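Local coordinates for protein xylulose kinase (Bifidobacterium adolescentis ATCC 15703, PDB 3I8B) that probably phosphorylates D-xylulose to D-xylulose 5-phosphate at the expense of ATP, as a member of the FGGY family of carbohydrate kinases, at residues G287-S292 with D413-I418; A301-P306 with L421-T426. One frame throughout, in Å; residues are numbered along the deposited sequence.

Interaction 1. Residues G287-S292 with D413-I418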
ATOM      1  N   GLY A 287      -4.624 -16.108   3.413  1.00 15.26           N
ATOM      2  CA  GLY A 287      -3.670 -17.145   3.050  1.00 16.41           C
ATOM      3  C   GLY A 287      -2.943 -16.884   1.741  1.00 17.36           C
ATOM      4  O   GLY A 287      -1.902 -17.483   1.454  1.00 21.62           O
ATOM      5  N   ASP A 288      -3.503 -15.988   0.941  1.00 16.65           N
ATOM      6  CA  ASP A 288      -2.890 -15.567  -0.307  1.00 17.19           C
ATOM      7  C   ASP A 288      -1.853 -14.480  -0.021  1.00 17.88           C
ATOM      8  O   ASP A 288      -2.065 -13.616   0.831  1.00 16.81           O
ATOM      9  CB  ASP A 288      -3.946 -14.989  -1.260  1.00 15.62           C
ATOM     10  CG  ASP A 288      -4.874 -16.051  -1.843  1.00 21.60           C
ATOM     11  OD1 ASP A 288      -4.526 -17.247  -1.817  1.00 22.63           O
ATOM     12  OD2 ASP A 288      -5.957 -15.677  -2.331  1.00 19.36           O
ATOM     13  N   VAL A 289      -0.738 -14.527  -0.736  1.00 15.80           N
ATOM     14  CA  VAL A 289       0.168 -13.403  -0.767  1.00 15.95           C
ATOM     15  C   VAL A 289       0.396 -13.015  -2.215  1.00 17.26           C
ATOM     16  O   VAL A 289       0.357 -13.864  -3.113  1.00 17.22           O
ATOM     17  CB  VAL A 289       1.511 -13.722  -0.092  1.00 17.76           C
ATOM     18  CG1 VAL A 289       2.282 -14.731  -0.920  1.00 15.98           C
ATOM     19  CG2 VAL A 289       2.318 -12.435   0.102  1.00 13.29           C
ATOM     20  N   SER A 290       0.601 -11.725  -2.447  1.00 13.18           N
ATOM     21  CA  SER A 290       0.985 -11.254  -3.760  1.00 14.96           C
ATOM     22  C   SER A 290       2.383 -10.676  -3.649  1.00 19.17           C
ATOM     23  O   SER A 290       2.712 -10.015  -2.662  1.00 14.68           O
ATOM     24  CB  SER A 290       0.021 -10.181  -4.253  1.00 15.98           C
ATOM     25  OG  SER A 290       0.205  -8.968  -3.542  1.00 23.33           O
ATOM     26  N   ILE A 291       3.201 -10.934  -4.662  1.00 14.24           N
ATOM     27  CA  ILE A 291       4.495 -10.296  -4.774  1.00 16.14           C
ATOM     28  C   ILE A 291       4.476  -9.373  -5.977  1.00 16.79           C
ATOM     29  O   ILE A 291       4.393  -9.820  -7.121  1.00 20.81           O
ATOM     30  CB  ILE A 291       5.614 -11.332  -4.952  1.00 20.01           C
ATOM     31  CG1 ILE A 291       5.816 -12.106  -3.651  1.00 18.71           C
ATOM     32  CG2 ILE A 291       6.897 -10.641  -5.392  1.00 16.66           C
ATOM     33  CD1 ILE A 291       6.431 -13.463  -3.842  1.00 24.61           C
ATOM     34  N   SER A 292       4.521  -8.077  -5.720  1.00 17.55           N
ATOM     35  CA  SER A 292       4.594  -7.112  -6.798  1.00 16.90           C
ATOM     36  C   SER A 292       6.062  -6.755  -6.974  1.00 20.86           C
ATOM     37  O   SER A 292       6.683  -6.155  -6.096  1.00 17.96           O
ATOM     38  CB  SER A 292       3.769  -5.875  -6.466  1.00 19.21           C
ATOM     39  OG  SER A 292       3.537  -5.103  -7.624  1.00 24.34           O
ATOM     40  N   ASP A 413      12.403 -14.574   1.982  1.00 18.33           N
ATOM     41  CA  ASP A 413      12.648 -14.068   3.324  1.00 18.84           C
ATOM     42  C   ASP A 413      11.435 -13.283   3.813  1.00 14.51           C
ATOM     43  O   ASP A 413      11.034 -13.415   4.953  1.00 17.57           O
ATOM     44  CB  ASP A 413      13.899 -13.174   3.355  1.00 18.75           C
ATOM     45  CG  ASP A 413      14.659 -13.282   4.671  1.00 21.43           C
ATOM     46  OD1 ASP A 413      14.397 -14.239   5.429  1.00 19.66           O
ATOM     47  OD2 ASP A 413      15.525 -12.425   4.948  1.00 23.05           O
ATOM     48  N   CYS A 414      10.851 -12.472   2.938  1.00 17.27           N
ATOM     49  CA  CYS A 414       9.637 -11.743   3.288  1.00 17.41           C
ATOM     50  C   CYS A 414       8.476 -12.682   3.627  1.00 16.13           C
ATOM     51  O   CYS A 414       7.763 -12.477   4.604  1.00 17.35           O
ATOM     52  CB  CYS A 414       9.244 -10.789   2.161  1.00 15.74           C
ATOM     53  SG  CYS A 414      10.315  -9.329   2.062  1.00 20.69           S
ATOM     54  N   LEU A 415       8.280 -13.711   2.813  1.00 19.29           N
ATOM     55  CA  LEU A 415       7.216 -14.678   3.081  1.00 18.42           C
ATOM     56  C   LEU A 415       7.412 -15.340   4.454  1.00 19.39           C
ATOM     57  O   LEU A 415       6.459 -15.512   5.219  1.00 15.73           O
ATOM     58  CB  LEU A 415       7.161 -15.728   1.969  1.00 17.71           C
ATOM     59  CG  LEU A 415       6.350 -15.422   0.704  1.00 22.13           C
ATOM     60  CD1 LEU A 415       6.522 -13.989   0.229  1.00 18.39           C
ATOM     61  CD2 LEU A 415       6.697 -16.423  -0.409  1.00 20.79           C
ATOM     62  N   GLU A 416       8.658 -15.686   4.778  1.00 16.98           N
ATOM     63  CA  GLU A 416       8.957 -16.337   6.048  1.00 14.10           C
ATOM     64  C   GLU A 416       8.741 -15.401   7.231  1.00 19.29           C
ATOM     65  O   GLU A 416       8.292 -15.823   8.293  1.00 18.21           O
ATOM     66  CB  GLU A 416      10.394 -16.851   6.050  1.00 21.16           C
ATOM     67  CG  GLU A 416      10.624 -17.941   5.025  1.00 19.85           C
ATOM     68  CD  GLU A 416       9.665 -19.092   5.211  1.00 19.27           C
ATOM     69  OE1 GLU A 416       9.205 -19.292   6.354  1.00 23.12           O
ATOM     70  OE2 GLU A 416       9.367 -19.791   4.220  1.00 19.81           O
ATOM     71  N   LEU A 417       9.077 -14.129   7.048  1.00 16.66           N
ATOM     72  CA  LEU A 417       8.844 -13.147   8.093  1.00 17.05           C
ATOM     73  C   LEU A 417       7.341 -12.956   8.334  1.00 17.05           C
ATOM     74  O   LEU A 417       6.879 -12.921   9.482  1.00 17.50           O
ATOM     75  CB  LEU A 417       9.490 -11.831   7.710  1.00 15.55           C
ATOM     76  CG  LEU A 417       9.412 -10.691   8.715  1.00 17.78           C
ATOM     77  CD1 LEU A 417      10.048 -11.086  10.030  1.00 22.21           C
ATOM     78  CD2 LEU A 417      10.100  -9.473   8.136  1.00 15.95           C
ATOM     79  N   ILE A 418       6.571 -12.832   7.256  1.00 15.92           N
ATOM     80  CA  ILE A 418       5.119 -12.697   7.397  1.00 14.73           C
ATOM     81  C   ILE A 418       4.528 -13.925   8.084  1.00 13.61           C
ATOM     82  O   ILE A 418       3.750 -13.799   9.023  1.00 17.15           O
ATOM     83  CB  ILE A 418       4.426 -12.410   6.050  1.00 15.37           C
ATOM     84  CG1 ILE A 418       4.794 -10.998   5.585  1.00 13.97           C
ATOM     85  CG2 ILE A 418       2.897 -12.587   6.183  1.00 15.72           C
ATOM     86  CD1 ILE A 418       4.371 -10.640   4.165  1.00 17.23           C
TER
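V289 and I291 of strand 288-293 meet L415 of helix 396-420 in a small, wholly apolar helix-on-sheet contact, buried in the C-terminal FGGY domain, whose fold belongs to the actin-like ATPase clan. The alternation of the strand selects the participants: V289 points toward the helix, while S290, between the two, turns to the other face and meets M284. L415 is the single projection from the helix that serves both strand residues. Its branch point faces the valine, with V289 CG1 4.4 Å from L415 CG, and its methyl L415 CD1 lies 4.1 Å from I291 CD1. The isoleucine reaches that methyl because its CG1 branch stands anti to the carbonyl carbon (chi1 -70°); the two side chains then run nearly perpendicular to each other and touch through their methyls. I428 of strand 427-431 packs on both I291 and L415, and I418 and C414 reach strands 297-301 and 324-330, so the helix rests on several strands. The charged D413 and E416 turn to other partners, R506 and the pair R412 and R419. With some 134 Å² buried and only carbon meeting carbon, the contact relies on shape and exclusion of water, without the directional demands of polar bonding.

Interaction 2. Residues A301-P306 with L421-T426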
ATOM      1  N   ALA A 301       0.271 -10.042   2.112  1.00 14.48           N
ATOM      2  CA  ALA A 301      -0.513 -11.241   2.367  1.00 15.64           C
ATOM      3  C   ALA A 301      -1.784 -10.852   3.097  1.00 18.43           C
ATOM      4  O   ALA A 301      -1.815  -9.857   3.831  1.00 15.59           O
ATOM      5  CB  ALA A 301       0.293 -12.247   3.202  1.00 17.63           C
ATOM      6  N   ILE A 302      -2.832 -11.637   2.894  1.00 16.00           N
ATOM      7  CA  ILE A 302      -4.051 -11.453   3.656  1.00 15.69           C
ATOM      8  C   ILE A 302      -4.035 -12.364   4.869  1.00 15.98           C
ATOM      9  O   ILE A 302      -3.889 -13.583   4.745  1.00 16.90           O
ATOM     10  CB  ILE A 302      -5.273 -11.711   2.798  1.00 15.11           C
ATOM     11  CG1 ILE A 302      -5.224 -10.771   1.597  1.00 16.80           C
ATOM     12  CG2 ILE A 302      -6.564 -11.501   3.606  1.00 14.49           C
ATOM     13  CD1 ILE A 302      -5.818 -11.356   0.403  1.00 21.47           C
ATOM     14  N   SER A 303      -4.199 -11.743   6.036  1.00 14.59           N
ATOM     15  CA  SER A 303      -4.085 -12.402   7.330  1.00 15.55           C
ATOM     16  C   SER A 303      -5.423 -12.355   8.069  1.00 17.83           C
ATOM     17  O   SER A 303      -6.061 -11.303   8.166  1.00 17.29           O
ATOM     18  CB  SER A 303      -2.996 -11.703   8.159  1.00 15.62           C
ATOM     19  OG  SER A 303      -2.955 -12.186   9.489  1.00 18.33           O
ATOM     20  N   GLU A 304      -5.846 -13.501   8.595  1.00 18.34           N
ATOM     21  CA  GLU A 304      -7.079 -13.577   9.370  1.00 19.71           C
ATOM     22  C   GLU A 304      -7.025 -12.648  10.596  1.00 20.58           C
ATOM     23  O   GLU A 304      -7.987 -11.932  10.895  1.00 16.02           O
ATOM     24  CB  GLU A 304      -7.340 -15.032   9.796  1.00 16.06           C
ATOM     25  CG  GLU A 304      -8.584 -15.226  10.627  1.00 17.31           C
ATOM     26  CD  GLU A 304      -9.855 -15.072   9.810  1.00 19.86           C
ATOM     27  OE1 GLU A 304      -9.779 -15.135   8.566  1.00 21.36           O
ATOM     28  OE2 GLU A 304     -10.930 -14.885  10.409  1.00 23.63           O
ATOM     29  N   ASN A 305      -5.885 -12.658  11.287  1.00 18.06           N
ATOM     30  CA  ASN A 305      -5.722 -11.930  12.545  1.00 16.41           C
ATOM     31  C   ASN A 305      -4.732 -10.777  12.399  1.00 14.59           C
ATOM     32  O   ASN A 305      -3.955 -10.758  11.445  1.00 16.46           O
ATOM     33  CB  ASN A 305      -5.259 -12.891  13.642  1.00 13.39           C
ATOM     34  CG  ASN A 305      -6.267 -14.007  13.900  1.00 20.08           C
ATOM     35  OD1 ASN A 305      -5.930 -15.190  13.846  1.00 24.91           O
ATOM     36  ND2 ASN A 305      -7.508 -13.632  14.163  1.00 15.87           N
ATOM     37  N   PRO A 306      -4.762  -9.807  13.338  1.00 13.99           N
ATOM     38  CA  PRO A 306      -3.780  -8.709  13.300  1.00 16.69           C
ATOM     39  C   PRO A 306      -2.367  -9.274  13.285  1.00 13.96           C
ATOM     40  O   PRO A 306      -2.164 -10.373  13.803  1.00 14.73           O
ATOM     41  CB  PRO A 306      -4.021  -7.969  14.621  1.00 15.50           C
ATOM     42  CG  PRO A 306      -5.459  -8.266  14.966  1.00 18.88           C
ATOM     43  CD  PRO A 306      -5.758  -9.637  14.414  1.00 13.19           C
ATOM     44  N   LEU A 421       4.823 -13.900  11.746  1.00 18.42           N
ATOM     45  CA  LEU A 421       3.850 -13.050  12.439  1.00 17.81           C
ATOM     46  C   LEU A 421       2.518 -13.779  12.671  1.00 19.68           C
ATOM     47  O   LEU A 421       1.547 -13.186  13.141  1.00 18.72           O
ATOM     48  CB  LEU A 421       3.603 -11.756  11.652  1.00 18.06           C
ATOM     49  CG  LEU A 421       4.841 -10.948  11.258  1.00 22.46           C
ATOM     50  CD1 LEU A 421       4.447  -9.710  10.460  1.00 18.62           C
ATOM     51  CD2 LEU A 421       5.679 -10.563  12.481  1.00 16.43           C
ATOM     52  N   GLY A 422       2.475 -15.067  12.343  1.00 16.58           N
ATOM     53  CA  GLY A 422       1.271 -15.853  12.527  1.00 18.55           C
ATOM     54  C   GLY A 422       0.333 -15.933  11.333  1.00 17.87           C
ATOM     55  O   GLY A 422      -0.717 -16.555  11.429  1.00 21.96           O
ATOM     56  N   ALA A 423       0.702 -15.313  10.212  1.00 18.88           N
ATOM     57  CA  ALA A 423      -0.122 -15.353   8.997  1.00 21.06           C
ATOM     58  C   ALA A 423       0.292 -16.465   8.023  1.00 20.80           C
ATOM     59  O   ALA A 423       1.327 -16.364   7.371  1.00 19.65           O
ATOM     60  CB  ALA A 423      -0.078 -14.003   8.287  1.00 17.25           C
ATOM     61  N   SER A 424      -0.517 -17.517   7.919  1.00 21.68           N
ATOM     62  CA  SER A 424      -0.260 -18.576   6.945  1.00 19.93           C
ATOM     63  C   SER A 424      -0.210 -18.011   5.534  1.00 20.50           C
ATOM     64  O   SER A 424      -0.968 -17.105   5.190  1.00 16.84           O
ATOM     65  CB  SER A 424      -1.357 -19.651   6.990  1.00 21.59           C
ATOM     66  OG  SER A 424      -1.339 -20.377   8.208  1.00 24.24           O
ATOM     67  N   ILE A 425       0.668 -18.571   4.710  1.00 16.84           N
ATOM     68  CA  ILE A 425       0.678 -18.257   3.291  1.00 20.19           C
ATOM     69  C   ILE A 425       0.641 -19.557   2.494  1.00 23.56           C
ATOM     70  O   ILE A 425       1.586 -20.344   2.548  1.00 20.80           O
ATOM     71  CB  ILE A 425       1.924 -17.450   2.904  1.00 19.48           C
ATOM     72  CG1 ILE A 425       1.850 -16.042   3.500  1.00 17.45           C
ATOM     73  CG2 ILE A 425       2.053 -17.369   1.389  1.00 21.92           C
ATOM     74  CD1 ILE A 425       3.080 -15.210   3.229  1.00 16.85           C
ATOM     75  N   THR A 426      -0.447 -19.771   1.748  1.00 24.17           N
ATOM     76  CA  THR A 426      -0.687 -21.056   1.087  1.00 21.99           C
ATOM     77  C   THR A 426      -0.795 -20.960  -0.440  1.00 21.92           C
ATOM     78  O   THR A 426      -0.919 -21.969  -1.130  1.00 23.75           O
ATOM     79  CB  THR A 426      -1.940 -21.754   1.666  1.00 25.31           C
ATOM     80  OG1 THR A 426      -3.064 -20.864   1.617  1.00 22.77           O
ATOM     81  CG2 THR A 426      -1.691 -22.173   3.111  1.00 25.01           C
TER
HETATM   82  O   HOH W   1      -2.404 -15.315   6.400  1.00 17.71           O
HETATM   83  O   HOH W   2      -3.494 -14.593  11.267  1.00 20.47           O
HETATM   84  O   HOH W   3      -1.384 -13.108  12.751  1.00 18.79           O
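S303 and A423 make the closest approach between segment 301-306, which leaves strand 297-301, and the loop 421-426, with S303 OG 3.6 Å from A423 CB and the serine CB also against that methyl. A second apolar touch lies further along, where A301 CB sits 4.1 Å from I425 CD1 and equally near CG1 of the same isoleucine. Beyond these close-packed patches the segments draw apart and waters bridge them, on the side where G422 and S424 are exposed. One molecule donates to I302 O at 2.8 Å and to S424 O at 2.6 Å; another links P306 O with L421 O. A third donates to S303 OG and, weakly, to G422 O, and accepts from N305 N. The serine hydroxyl, swung anti to its own nitrogen (chi1 172°), also donates to N305 O at 2.6 Å, in the carbonyl plane and on a lone pair (C=O...OG 144°). An alanine in place of this serine has no hydroxyl, so N305 O and the third water would be left without that partner and the turn would probably shift more freely. I418 of helix 396-420 roofs both segments, touching A301, A423 and I425, while Y324 and P326 of strand 324-330 pack on S303.

Interactions 1 and 2 are neighbouring contacts in the same region of the C-terminal domain, one helix on strand and the other largely loop on loop, their centres about 9 Å apart, and their segments alternate along the chain. Strand 288-293, used in interaction 1, lies between the strands 297-301 and 427-431 that border the loops of interaction 2, and G287 probably bonds to both loops: G287 O takes T426 N at 2.7 Å, and G287 N gives to I302 O at 2.9 Å. The apolar layers also merge, since V289 CG1 is 3.5 Å from I425 CG2. Dry packing under the helix thus passes into water-bridged loops at the ends of the strands. Both contacts lie away from the magnesium site (E190, L192, T241) and from D274, the predicted proton acceptor.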